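Local coordinates for endoglucanase (Ganoderma lucidum, PDB 5D8Z), which probably hydrolyses internal beta-1,4-glucosidic bonds of glucans such as cellulose, as a family 5 glycoside hydrolase built on a TIM barrel, at residues A[214-218]-A[264-270]; A[140-144]-A[159-163]; A[105-109]-A[151-157]; A[81-85]-A[97-101]; A[113-117]-A[156-160]. Residue numbers count along the deposited sequence, not the author numbering.

Contact 1 (A[214-218]-A[264-270])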
# COMPACT_ATOMS: atom_id res chain seq x y z
N ALA A 214 9.26 13.60 5.69
CA ALA A 214 9.00 13.36 7.11
C ALA A 214 8.64 14.60 7.91
O ALA A 214 7.63 14.61 8.63
CB ALA A 214 10.21 12.67 7.74
N ASP A 215 9.45 15.65 7.80
CA ASP A 215 9.14 16.86 8.59
C ASP A 215 7.81 17.55 8.19
O ASP A 215 7.02 17.97 9.04
CB ASP A 215 10.36 17.81 8.67
CG ASP A 215 11.23 17.55 9.97
OD1 ASP A 215 10.65 17.26 11.07
OD2 ASP A 215 12.49 17.62 9.91
N ALA A 216 7.51 17.58 6.91
CA ALA A 216 6.22 18.07 6.46
C ALA A 216 5.09 17.22 7.00
O ALA A 216 4.11 17.74 7.54
CB ALA A 216 6.19 18.08 4.95
N LEU A 217 5.24 15.91 6.88
CA LEU A 217 4.15 15.03 7.24
C LEU A 217 4.05 14.83 8.73
O LEU A 217 2.97 14.50 9.24
CB LEU A 217 4.24 13.69 6.50
CG LEU A 217 3.88 13.76 5.01
CD1 LEU A 217 4.25 12.49 4.27
CD2 LEU A 217 2.41 14.03 4.83
N LYS A 218 5.15 15.06 9.45
CA LYS A 218 5.08 15.12 10.91
C LYS A 218 4.02 16.14 11.45
O LYS A 218 3.50 15.96 12.54
CB LYS A 218 6.45 15.35 11.54
CG LYS A 218 6.36 15.21 13.04
CD LYS A 218 7.69 15.20 13.75
CE LYS A 218 7.42 15.17 15.26
NZ LYS A 218 8.59 15.52 16.10
N TRP A 264 15.67 8.15 12.96
CA TRP A 264 14.77 9.29 12.87
C TRP A 264 13.42 8.96 13.51
O TRP A 264 12.92 9.70 14.35
CB TRP A 264 14.59 9.77 11.41
CG TRP A 264 13.90 11.09 11.39
CD1 TRP A 264 14.50 12.32 11.41
CD2 TRP A 264 12.49 11.33 11.45
NE1 TRP A 264 13.55 13.31 11.46
CE2 TRP A 264 12.31 12.73 11.50
CE3 TRP A 264 11.37 10.51 11.47
CZ2 TRP A 264 11.04 13.32 11.55
CZ3 TRP A 264 10.10 11.09 11.53
CH2 TRP A 264 9.95 12.48 11.56
N LEU A 265 12.83 7.85 13.11
CA LEU A 265 11.51 7.49 13.63
C LEU A 265 11.43 7.37 15.14
O LEU A 265 10.37 7.62 15.74
CB LEU A 265 11.06 6.16 13.04
CG LEU A 265 10.53 6.28 11.62
CD1 LEU A 265 10.39 4.89 11.07
CD2 LEU A 265 9.17 6.97 11.59
N ARG A 266 12.53 6.94 15.75
CA ARG A 266 12.53 6.58 17.17
C ARG A 266 12.50 7.86 18.01
O ARG A 266 11.58 8.09 18.83
CB ARG A 266 13.78 5.76 17.47
CG ARG A 266 13.80 5.06 18.81
CD ARG A 266 14.88 3.98 18.79
NE ARG A 266 14.37 2.69 18.30
CZ ARG A 266 14.89 1.97 17.31
NH1 ARG A 266 15.96 2.37 16.64
NH2 ARG A 266 14.34 0.81 16.98
N CYS A 267 13.48 8.71 17.75
CA CYS A 267 13.61 9.89 18.54
C CYS A 267 12.38 10.80 18.38
O CYS A 267 12.04 11.53 19.32
CB CYS A 267 14.90 10.59 18.20
SG CYS A 267 14.87 11.46 16.63
N ASN A 268 11.67 10.70 17.25
CA ASN A 268 10.43 11.49 17.06
C ASN A 268 9.15 10.86 17.57
O ASN A 268 8.11 11.53 17.59
CB ASN A 268 10.25 11.88 15.60
CG ASN A 268 11.24 12.95 15.16
OD1 ASN A 268 10.98 14.16 15.31
ND2 ASN A 268 12.38 12.53 14.62
N GLY A 269 9.22 9.59 18.00
CA GLY A 269 8.06 8.93 18.62
C GLY A 269 6.99 8.57 17.61
O GLY A 269 5.79 8.60 17.90
N ARG A 270 7.45 8.23 16.42
CA ARG A 270 6.59 7.99 15.30
C ARG A 270 6.92 6.67 14.63
O ARG A 270 8.02 6.16 14.74
CB ARG A 270 6.72 9.15 14.29
CG ARG A 270 6.14 10.46 14.77
CD ARG A 270 4.70 10.34 15.29
NE ARG A 270 3.65 10.26 14.27
CZ ARG A 270 3.23 11.28 13.51
NH1 ARG A 270 3.77 12.50 13.60
NH2 ARG A 270 2.26 11.07 12.63
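The Trp264 indole overlaps the methyl group of Ala214: Ala214 CB stands 4.0 Å from the centroid of the six-membered ring and 16° off its normal, a CH-pi contact over one face, with Trp264 CH2 the nearest ring atom at 3.8 Å. Asp215 meets the edge of the same indole, its OD1 4.0 Å from Trp264 CZ2, while the aliphatic part of Lys218 approaches obliquely, CD lying 4.2 Å from Trp264 CH2. The lysine side chain is extended, all four chi angles being t, and this reach takes NZ to a hydrogen bond with Asn268 OD1 at 2.9 Å. Asn268 ND2 in turn donates to Trp264 O at 2.9 Å and 178°. Helix 254-267 closes in a Schellman motif, with Gly269 at positive phi and bonds from Gly269 N to Arg266 O and Arg270 N to Leu265 O. Arg270 turns back so that NH1 lies 3.6 Å from Lys218 O, while its NH2 is hydrogen-bonded to Leu230 O of a barrel strand. The end of helix 254-267 and the residues after it thus pack on helix 213-218, combining a CH-pi contact with one hydrogen bond from a charged lysine to an amide already bonded to Trp264 O.

Contact 2 (A[140-144]-A[159-163])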
# COMPACT_ATOMS: atom_id res chain seq x y z
N PHE A 140 -10.36 15.88 -3.56
CA PHE A 140 -9.72 14.71 -3.01
C PHE A 140 -10.30 14.26 -1.66
O PHE A 140 -10.51 13.07 -1.40
CB PHE A 140 -8.25 15.05 -2.84
CG PHE A 140 -7.40 13.93 -2.34
CD1 PHE A 140 -7.50 12.66 -2.89
CD2 PHE A 140 -6.45 14.16 -1.39
CE1 PHE A 140 -6.68 11.63 -2.47
CE2 PHE A 140 -5.64 13.15 -0.94
CZ PHE A 140 -5.75 11.87 -1.48
N ALA A 141 -10.53 15.23 -0.79
CA ALA A 141 -11.05 15.01 0.54
C ALA A 141 -12.41 14.36 0.47
O ALA A 141 -12.70 13.40 1.17
CB ALA A 141 -11.14 16.34 1.24
N ALA A 142 -13.23 14.89 -0.40
CA ALA A 142 -14.52 14.29 -0.71
C ALA A 142 -14.38 12.78 -0.94
O ALA A 142 -15.15 11.99 -0.36
CB ALA A 142 -15.11 14.94 -1.95
N LEU A 143 -13.42 12.39 -1.77
CA LEU A 143 -13.23 11.00 -2.08
C LEU A 143 -13.06 10.18 -0.83
O LEU A 143 -13.75 9.17 -0.61
CB LEU A 143 -12.00 10.79 -2.95
CG LEU A 143 -11.74 9.31 -3.24
CD1 LEU A 143 -12.89 8.73 -4.05
CD2 LEU A 143 -10.39 9.12 -3.94
N TRP A 144 -12.14 10.62 -0.01
CA TRP A 144 -11.89 9.91 1.22
C TRP A 144 -13.05 9.95 2.22
O TRP A 144 -13.22 9.03 2.98
CB TRP A 144 -10.61 10.41 1.85
CG TRP A 144 -9.49 9.82 1.20
CD1 TRP A 144 -8.59 10.43 0.39
CD2 TRP A 144 -9.12 8.44 1.26
NE1 TRP A 144 -7.65 9.53 -0.04
CE2 TRP A 144 -7.97 8.29 0.47
CE3 TRP A 144 -9.64 7.32 1.92
CZ2 TRP A 144 -7.33 7.06 0.33
CZ3 TRP A 144 -9.01 6.12 1.77
CH2 TRP A 144 -7.87 6.00 0.99
N PHE A 159 -6.56 2.94 5.96
CA PHE A 159 -6.75 3.77 4.79
C PHE A 159 -5.42 4.23 4.26
O PHE A 159 -4.69 4.96 4.94
CB PHE A 159 -7.58 4.98 5.13
CG PHE A 159 -8.87 4.67 5.77
CD1 PHE A 159 -10.00 4.52 5.00
CD2 PHE A 159 -8.98 4.62 7.14
CE1 PHE A 159 -11.24 4.26 5.60
CE2 PHE A 159 -10.21 4.39 7.76
CZ PHE A 159 -11.35 4.21 6.98
N GLY A 160 -5.10 3.82 3.03
CA GLY A 160 -3.86 4.26 2.40
C GLY A 160 -4.13 5.45 1.49
O GLY A 160 -4.59 5.28 0.33
N VAL A 161 -3.80 6.63 2.01
CA VAL A 161 -4.22 7.89 1.41
C VAL A 161 -3.83 7.97 -0.05
O VAL A 161 -4.65 8.30 -0.88
CB VAL A 161 -3.60 9.09 2.17
CG1 VAL A 161 -3.82 10.38 1.41
CG2 VAL A 161 -4.21 9.24 3.55
N MET A 162 -2.59 7.66 -0.36
CA MET A 162 -2.16 7.76 -1.73
C MET A 162 -0.92 6.97 -2.00
O MET A 162 0.05 7.04 -1.26
CB MET A 162 -1.88 9.21 -2.08
CG MET A 162 -1.34 9.40 -3.50
SD MET A 162 -2.45 8.88 -4.82
CE MET A 162 -3.90 9.84 -4.42
N ASN A 163 -0.93 6.27 -3.13
CA ASN A 163 0.16 5.42 -3.50
C ASN A 163 1.24 6.17 -4.24
O ASN A 163 0.97 6.82 -5.23
CB ASN A 163 -0.32 4.34 -4.42
CG ASN A 163 0.80 3.44 -4.85
OD1 ASN A 163 1.31 2.67 -4.05
ND2 ASN A 163 1.20 3.54 -6.10
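Two aromatic side chains one helical turn apart, Phe140 and Trp144, carry helix 137-149 onto the end of strand 157-160, and their rotamers differ. Phe140 is t (chi1 -177°), which directs its ring edge at Val161, with CZ 3.8 Å from Val161 CG1; its CE1 is also 3.8 Å from Met162 CE. Met162 reaches that point by folding back, t at chi1 and then p at both chi2 and chi3. Trp144 instead takes m (chi1 -79°), and its indole points edge-on at the backbone: CZ2 is 3.3 Å from Gly160 O and 3.2 Å from Val161 O, and NE1 makes a weak hydrogen bond to Val161 O (3.3 Å, 127°). Farther round the same ring, Trp144 CZ3 lies 3.7 Å from Phe159 CD1, at the edge of the phenylalanine ring, whose m rotamer (chi1 -54°) sets it beside the indole. Helix 171-187 lines the same space, Ile185 touching both Trp144 and Phe159. All six contacting residues are buried. Such packing of an outer helix on the strand that follows it is the beta-alpha-beta layering of a TIM barrel.

Contact 3 (A[105-109]-A[151-157])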
# COMPACT_ATOMS: atom_id res chain seq x y z
N VAL A 105 -12.44 -6.56 -0.69
CA VAL A 105 -12.28 -6.16 0.71
C VAL A 105 -13.01 -7.10 1.66
O VAL A 105 -12.48 -7.44 2.71
CB VAL A 105 -12.83 -4.73 0.92
CG1 VAL A 105 -13.09 -4.43 2.37
CG2 VAL A 105 -11.86 -3.73 0.33
N GLN A 106 -14.23 -7.52 1.29
CA GLN A 106 -14.94 -8.54 2.07
C GLN A 106 -14.22 -9.86 2.11
O GLN A 106 -14.23 -10.51 3.14
CB GLN A 106 -16.35 -8.74 1.56
CG GLN A 106 -17.25 -7.52 1.82
CD GLN A 106 -17.02 -6.86 3.20
OE1 GLN A 106 -17.19 -7.47 4.26
NE2 GLN A 106 -16.63 -5.58 3.17
N ALA A 107 -13.56 -10.24 1.03
CA ALA A 107 -12.76 -11.46 1.03
C ALA A 107 -11.55 -11.34 1.90
O ALA A 107 -11.09 -12.32 2.46
CB ALA A 107 -12.32 -11.81 -0.38
N CYS A 108 -10.99 -10.15 1.95
CA CYS A 108 -9.82 -9.91 2.78
C CYS A 108 -10.20 -10.00 4.26
O CYS A 108 -9.49 -10.58 5.08
CB CYS A 108 -9.23 -8.55 2.45
SG CYS A 108 -8.00 -7.94 3.60
N LEU A 109 -11.35 -9.44 4.60
CA LEU A 109 -11.81 -9.52 5.96
C LEU A 109 -12.24 -10.93 6.33
O LEU A 109 -11.95 -11.39 7.44
CB LEU A 109 -12.94 -8.53 6.18
CG LEU A 109 -12.43 -7.09 6.12
CD1 LEU A 109 -13.61 -6.13 5.97
CD2 LEU A 109 -11.60 -6.74 7.34
N TYR A 151 -17.20 1.42 5.58
CA TYR A 151 -15.99 1.12 6.45
C TYR A 151 -15.65 1.92 7.73
O TYR A 151 -14.73 1.55 8.43
CB TYR A 151 -14.67 1.04 5.60
CG TYR A 151 -14.78 0.20 4.33
CD1 TYR A 151 -15.56 -0.97 4.28
CD2 TYR A 151 -14.13 0.60 3.18
CE1 TYR A 151 -15.69 -1.70 3.12
CE2 TYR A 151 -14.24 -0.15 2.00
CZ TYR A 151 -15.02 -1.29 1.98
OH TYR A 151 -15.11 -1.99 0.79
N ALA A 152 -16.36 2.98 8.07
CA ALA A 152 -16.07 3.73 9.32
C ALA A 152 -15.99 2.91 10.62
O ALA A 152 -15.05 3.02 11.38
CB ALA A 152 -17.13 4.80 9.51
N ASP A 153 -17.02 2.15 10.90
CA ASP A 153 -17.07 1.34 12.13
C ASP A 153 -16.01 0.23 12.14
O ASP A 153 -15.54 -0.18 13.21
CB ASP A 153 -18.43 0.68 12.22
CG ASP A 153 -18.78 -0.10 10.94
OD1 ASP A 153 -18.60 0.48 9.83
OD2 ASP A 153 -19.19 -1.28 11.04
N ASN A 154 -15.63 -0.27 10.97
CA ASN A 154 -14.78 -1.46 10.85
C ASN A 154 -13.33 -1.16 11.13
O ASN A 154 -12.68 -0.49 10.35
CB ASN A 154 -14.92 -2.00 9.42
CG ASN A 154 -14.37 -3.41 9.26
OD1 ASN A 154 -13.45 -3.86 9.97
ND2 ASN A 154 -14.93 -4.12 8.27
N ASP A 155 -12.79 -1.67 12.24
CA ASP A 155 -11.43 -1.28 12.69
C ASP A 155 -10.31 -2.08 12.03
O ASP A 155 -9.15 -1.82 12.30
CB ASP A 155 -11.25 -1.39 14.22
CG ASP A 155 -12.53 -1.13 15.00
OD1 ASP A 155 -13.48 -1.95 14.88
OD2 ASP A 155 -12.59 -0.11 15.74
N LYS A 156 -10.66 -3.08 11.22
CA LYS A 156 -9.67 -3.89 10.52
C LYS A 156 -9.24 -3.23 9.20
O LYS A 156 -8.30 -3.67 8.55
CB LYS A 156 -10.22 -5.30 10.28
CG LYS A 156 -10.24 -6.22 11.51
CD LYS A 156 -8.84 -6.71 11.83
CE LYS A 156 -8.72 -7.23 13.26
NZ LYS A 156 -9.02 -8.69 13.42
N ILE A 157 -9.92 -2.15 8.82
CA ILE A 157 -9.53 -1.33 7.69
C ILE A 157 -8.41 -0.31 8.00
O ILE A 157 -8.25 0.15 9.13
CB ILE A 157 -10.74 -0.60 7.11
CG1 ILE A 157 -11.89 -1.58 6.86
CG2 ILE A 157 -10.38 0.05 5.79
CD1 ILE A 157 -11.67 -2.47 5.66
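An alpha-to-beta loop of the (beta/alpha)8 barrel, leading from helix 137-149 into strand 157-160, packs here on helix 95-110. Apolar side chains do most of the work, and no hydrogen bond crosses. Val105 CG1 is 3.7 Å from Tyr151 CZ and 4.1 Å from Ile157 CD1; Leu109 CD1 lies 4.2 Å from the same Ile157 CD1. Leu109, with 68 Å² covered, also packs CD2 against Lys156 CB at 3.6 Å and CD1 against Asn154 ND2 at 3.3 Å. Gln106 NE2 comes within 4.0 Å of Tyr151 CE1 at the ring edge, but both polar ends turn to Asp102, whose OD1 is hydrogen-bonded to Gln106 NE2 and Tyr151 OH. The loop has its own order: Asn154 OD1 accepts from Lys156 N (3.2 Å, 156°), an Asx turn, within a type I beta turn spanning Asn154 to Ile157. A compact turn that delivers the chain into one strand while packing on the helix before the neighbouring strand, 114-119, is an alpha-to-beta connection of a TIM barrel.

Contact 4 (A[81-85]-A[97-101])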
# COMPACT_ATOMS: atom_id res chain seq x y z
N TRP A 81 -8.74 5.86 -8.42
CA TRP A 81 -9.76 6.88 -8.23
C TRP A 81 -10.82 6.81 -9.32
O TRP A 81 -12.02 6.80 -9.06
CB TRP A 81 -9.07 8.25 -8.25
CG TRP A 81 -9.88 9.37 -7.70
CD1 TRP A 81 -11.21 9.39 -7.47
CD2 TRP A 81 -9.39 10.67 -7.34
NE1 TRP A 81 -11.58 10.62 -7.00
CE2 TRP A 81 -10.48 11.42 -6.91
CE3 TRP A 81 -8.13 11.23 -7.31
CZ2 TRP A 81 -10.36 12.71 -6.46
CZ3 TRP A 81 -7.99 12.52 -6.87
CH2 TRP A 81 -9.11 13.26 -6.45
N GLN A 82 -10.35 6.75 -10.56
CA GLN A 82 -11.24 6.66 -11.68
C GLN A 82 -12.18 5.46 -11.54
O GLN A 82 -13.38 5.56 -11.67
CB GLN A 82 -10.42 6.63 -12.93
CG GLN A 82 -9.83 7.98 -13.29
CD GLN A 82 -8.42 8.24 -12.79
OE1 GLN A 82 -7.99 7.74 -11.75
NE2 GLN A 82 -7.69 9.07 -13.54
N PHE A 83 -11.68 4.32 -11.19
CA PHE A 83 -12.56 3.20 -11.01
C PHE A 83 -13.62 3.47 -9.94
O PHE A 83 -14.81 3.14 -10.09
CB PHE A 83 -11.73 1.96 -10.67
CG PHE A 83 -12.52 0.71 -10.61
CD1 PHE A 83 -12.82 0.02 -11.76
CD2 PHE A 83 -12.97 0.21 -9.39
CE1 PHE A 83 -13.54 -1.15 -11.71
CE2 PHE A 83 -13.71 -0.94 -9.32
CZ PHE A 83 -14.01 -1.63 -10.49
N ILE A 84 -13.21 4.06 -8.84
CA ILE A 84 -14.12 4.24 -7.72
C ILE A 84 -15.25 5.12 -8.12
O ILE A 84 -16.38 4.91 -7.68
CB ILE A 84 -13.42 4.91 -6.54
CG1 ILE A 84 -12.48 3.91 -5.91
CG2 ILE A 84 -14.44 5.36 -5.52
CD1 ILE A 84 -11.45 4.53 -5.02
N THR A 85 -14.95 6.13 -8.93
CA THR A 85 -15.93 7.14 -9.29
C THR A 85 -16.41 7.10 -10.76
O THR A 85 -17.13 7.99 -11.21
CB THR A 85 -15.31 8.52 -9.06
OG1 THR A 85 -14.20 8.68 -9.97
CG2 THR A 85 -14.86 8.63 -7.61
N ASN A 97 -19.10 -0.34 -9.70
CA ASN A 97 -17.66 -0.54 -9.54
C ASN A 97 -17.33 -0.83 -8.07
O ASN A 97 -16.60 -1.75 -7.74
CB ASN A 97 -16.88 0.68 -10.04
CG ASN A 97 -16.86 0.80 -11.56
OD1 ASN A 97 -17.69 0.24 -12.25
ND2 ASN A 97 -15.90 1.59 -12.08
N TRP A 98 -17.92 -0.06 -7.18
CA TRP A 98 -17.67 -0.25 -5.78
C TRP A 98 -18.11 -1.62 -5.29
O TRP A 98 -17.48 -2.23 -4.42
CB TRP A 98 -18.37 0.84 -4.97
CG TRP A 98 -18.09 0.69 -3.53
CD1 TRP A 98 -18.89 0.11 -2.59
CD2 TRP A 98 -16.89 1.08 -2.87
NE1 TRP A 98 -18.26 0.13 -1.37
CE2 TRP A 98 -17.03 0.73 -1.52
CE3 TRP A 98 -15.72 1.70 -3.28
CZ2 TRP A 98 -16.03 0.96 -0.58
CZ3 TRP A 98 -14.72 1.93 -2.35
CH2 TRP A 98 -14.88 1.55 -1.01
N ALA A 99 -19.21 -2.13 -5.83
CA ALA A 99 -19.62 -3.49 -5.48
C ALA A 99 -18.51 -4.51 -5.77
O ALA A 99 -18.18 -5.36 -4.92
CB ALA A 99 -20.86 -3.84 -6.24
N GLU A 100 -17.89 -4.39 -6.94
CA GLU A 100 -16.75 -5.21 -7.28
C GLU A 100 -15.65 -5.07 -6.24
O GLU A 100 -15.17 -6.07 -5.69
CB GLU A 100 -16.24 -4.89 -8.69
CG GLU A 100 -16.99 -5.67 -9.78
CD GLU A 100 -16.79 -5.15 -11.22
OE1 GLU A 100 -15.86 -4.34 -11.53
OE2 GLU A 100 -17.57 -5.61 -12.07
N TYR A 101 -15.27 -3.83 -5.93
CA TYR A 101 -14.11 -3.62 -5.09
C TYR A 101 -14.37 -4.00 -3.66
O TYR A 101 -13.49 -4.51 -2.98
CB TYR A 101 -13.61 -2.20 -5.20
CG TYR A 101 -12.42 -1.92 -4.31
CD1 TYR A 101 -11.16 -2.40 -4.61
CD2 TYR A 101 -12.56 -1.17 -3.15
CE1 TYR A 101 -10.06 -2.12 -3.78
CE2 TYR A 101 -11.48 -0.89 -2.34
CZ TYR A 101 -10.25 -1.36 -2.66
OH TYR A 101 -9.24 -1.06 -1.82
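Trp81, at the start of the short helix 81-85, lies out of reach of segment 97-101, its NE1 hydrogen-bonded to Gly90 O, and Gln82 turns away from the partner helix. Phe83 is the main contributor, with 102 Å² covered. Its t side chain (chi1 -173°) brings the ring under Asn97, whose CB lies 3.8 Å from the ring centroid and 20° off the normal, a CH-pi contact over the face. Around the ring edge, Phe83 CZ is 3.4 Å from Glu100 OE1 and Phe83 CE2 is 4.3 Å from Tyr101 CB. The backbone of Phe83 takes part as well: Asn97 ND2 donates to Phe83 O at 2.7 Å and 152°, so one asparagine both covers the ring and binds the carbonyl. Ile84 has its CA 6.0 Å from the CA of Trp98, the closest CA pair, yet its CA-CB bond points away and CG2 only grazes Trp98 CE3 at 4.5 Å. Thr85 ends the helix turned away. The segment axes come within 9.2 Å, with 117° between their N-to-C directions and 296 Å² buried. Helix 81-85 follows strand 74-79 and lies between helix 95-110 and helix 137-149, with Ile84 also touching Leu143 and Ile147 of the latter and Val79 of the strand.

Contact 5 (A[113-117]-A[156-160])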
# COMPACT_ATOMS: atom_id res chain seq x y z
N ALA A 113 -8.03 -11.11 8.16
CA ALA A 113 -6.89 -10.20 8.10
C ALA A 113 -7.35 -8.76 8.09
O ALA A 113 -8.53 -8.48 7.92
CB ALA A 113 -6.11 -10.47 6.84
N SER A 114 -6.40 -7.84 8.25
CA SER A 114 -6.67 -6.39 8.10
C SER A 114 -6.48 -5.98 6.63
O SER A 114 -5.71 -6.60 5.95
CB SER A 114 -5.73 -5.59 9.00
OG SER A 114 -5.63 -6.20 10.28
N CYS A 115 -7.17 -4.95 6.15
CA CYS A 115 -7.11 -4.59 4.72
C CYS A 115 -6.80 -3.13 4.47
O CYS A 115 -7.52 -2.26 4.92
CB CYS A 115 -8.42 -4.95 4.01
SG CYS A 115 -9.06 -6.52 4.63
N ILE A 116 -5.72 -2.86 3.73
CA ILE A 116 -5.39 -1.53 3.30
C ILE A 116 -6.12 -1.19 2.02
O ILE A 116 -5.95 -1.90 1.02
CB ILE A 116 -3.91 -1.43 2.99
CG1 ILE A 116 -3.07 -1.48 4.27
CG2 ILE A 116 -3.62 -0.16 2.22
CD1 ILE A 116 -1.77 -2.23 4.08
N VAL A 117 -6.92 -0.13 2.06
CA VAL A 117 -7.63 0.37 0.91
C VAL A 117 -6.75 1.46 0.32
O VAL A 117 -6.75 2.59 0.79
CB VAL A 117 -9.00 0.95 1.33
CG1 VAL A 117 -9.60 1.75 0.18
CG2 VAL A 117 -9.96 -0.14 1.74
N LYS A 156 -10.66 -3.08 11.22
CA LYS A 156 -9.67 -3.89 10.52
C LYS A 156 -9.24 -3.23 9.20
O LYS A 156 -8.30 -3.67 8.55
CB LYS A 156 -10.22 -5.30 10.28
CG LYS A 156 -10.24 -6.22 11.51
CD LYS A 156 -8.84 -6.71 11.83
CE LYS A 156 -8.72 -7.23 13.26
NZ LYS A 156 -9.02 -8.69 13.42
N ILE A 157 -9.92 -2.15 8.82
CA ILE A 157 -9.53 -1.33 7.69
C ILE A 157 -8.41 -0.31 8.00
O ILE A 157 -8.25 0.15 9.13
CB ILE A 157 -10.74 -0.60 7.11
CG1 ILE A 157 -11.89 -1.58 6.86
CG2 ILE A 157 -10.38 0.05 5.79
CD1 ILE A 157 -11.67 -2.47 5.66
N ILE A 158 -7.61 -0.02 6.99
CA ILE A 158 -6.43 0.82 7.10
C ILE A 158 -6.44 1.63 5.84
O ILE A 158 -6.36 1.08 4.77
CB ILE A 158 -5.15 -0.02 7.08
CG1 ILE A 158 -4.94 -0.70 8.43
CG2 ILE A 158 -3.93 0.81 6.67
CD1 ILE A 158 -3.85 -1.78 8.44
N PHE A 159 -6.56 2.94 5.96
CA PHE A 159 -6.75 3.77 4.79
C PHE A 159 -5.42 4.23 4.26
O PHE A 159 -4.69 4.96 4.94
CB PHE A 159 -7.58 4.98 5.13
CG PHE A 159 -8.87 4.67 5.77
CD1 PHE A 159 -10.00 4.52 5.00
CD2 PHE A 159 -8.98 4.62 7.14
CE1 PHE A 159 -11.24 4.26 5.60
CE2 PHE A 159 -10.21 4.39 7.76
CZ PHE A 159 -11.35 4.21 6.98
N GLY A 160 -5.10 3.82 3.03
CA GLY A 160 -3.86 4.26 2.40
C GLY A 160 -4.13 5.45 1.49
O GLY A 160 -4.59 5.28 0.33
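Four backbone hydrogen bonds join the two strands in parallel register: Cys115 N to Lys156 O (2.9 Å), Ile158 N to Cys115 O (3.1 Å), Val117 N to Ile158 O (3.0 Å) and Gly160 N to Val117 O (3.0 Å). Cys115 and Val117 thus each donate and accept, bonding to residues on both sides of their bridge partners Ile157 and Phe159, as parallel ladders do. Weaker CA-H...O contacts supplement them, from Ile116 CA to Ile158 O at 3.1 Å and from Ile157 CA to Cys115 O at 3.5 Å. Side chains pack on both faces. Ile116 and Ile158 share one, CG1 to CG2 being 3.4 Å; on the other, Val117 CG2 is 4.1 Å from Ile157 CG2 and Cys115 CB is 4.4 Å from Ile157 CD1. The segment axes run 4.6 Å apart at 22°, consistent with barrel twist. Strands 74-79 and 194-198 flank the pair in the eight-stranded barrel, while helix 95-110 covers the Cys115-Ile157 face, tied to it by the Cys108-Cys115 disulfide.

In the fold
Contact 5 is the strand pairing at the heart of this group. Contact 3, centred 6 Å from contact 5, shares Lys156 and Ile157 with it; contact 2, 13 Å away, shares Phe159 and Gly160, so strand 157-160 belongs to all three. Contact 4 uses helix 95-110 together with contact 3 and packs on contact 2 through Leu143 against Trp81, Ile84 and Thr85. Along the chain contact 4 comes first, contacts 2, 3 and 5 all end within residues 151-163, and contact 1 is last, its centre 34 Å from that of contact 4 across the chain's centre. Together they sample strand pairing, helix-on-strand, helix-on-loop and helix-on-helix packing in the barrel that carries the glycan-binding pocket.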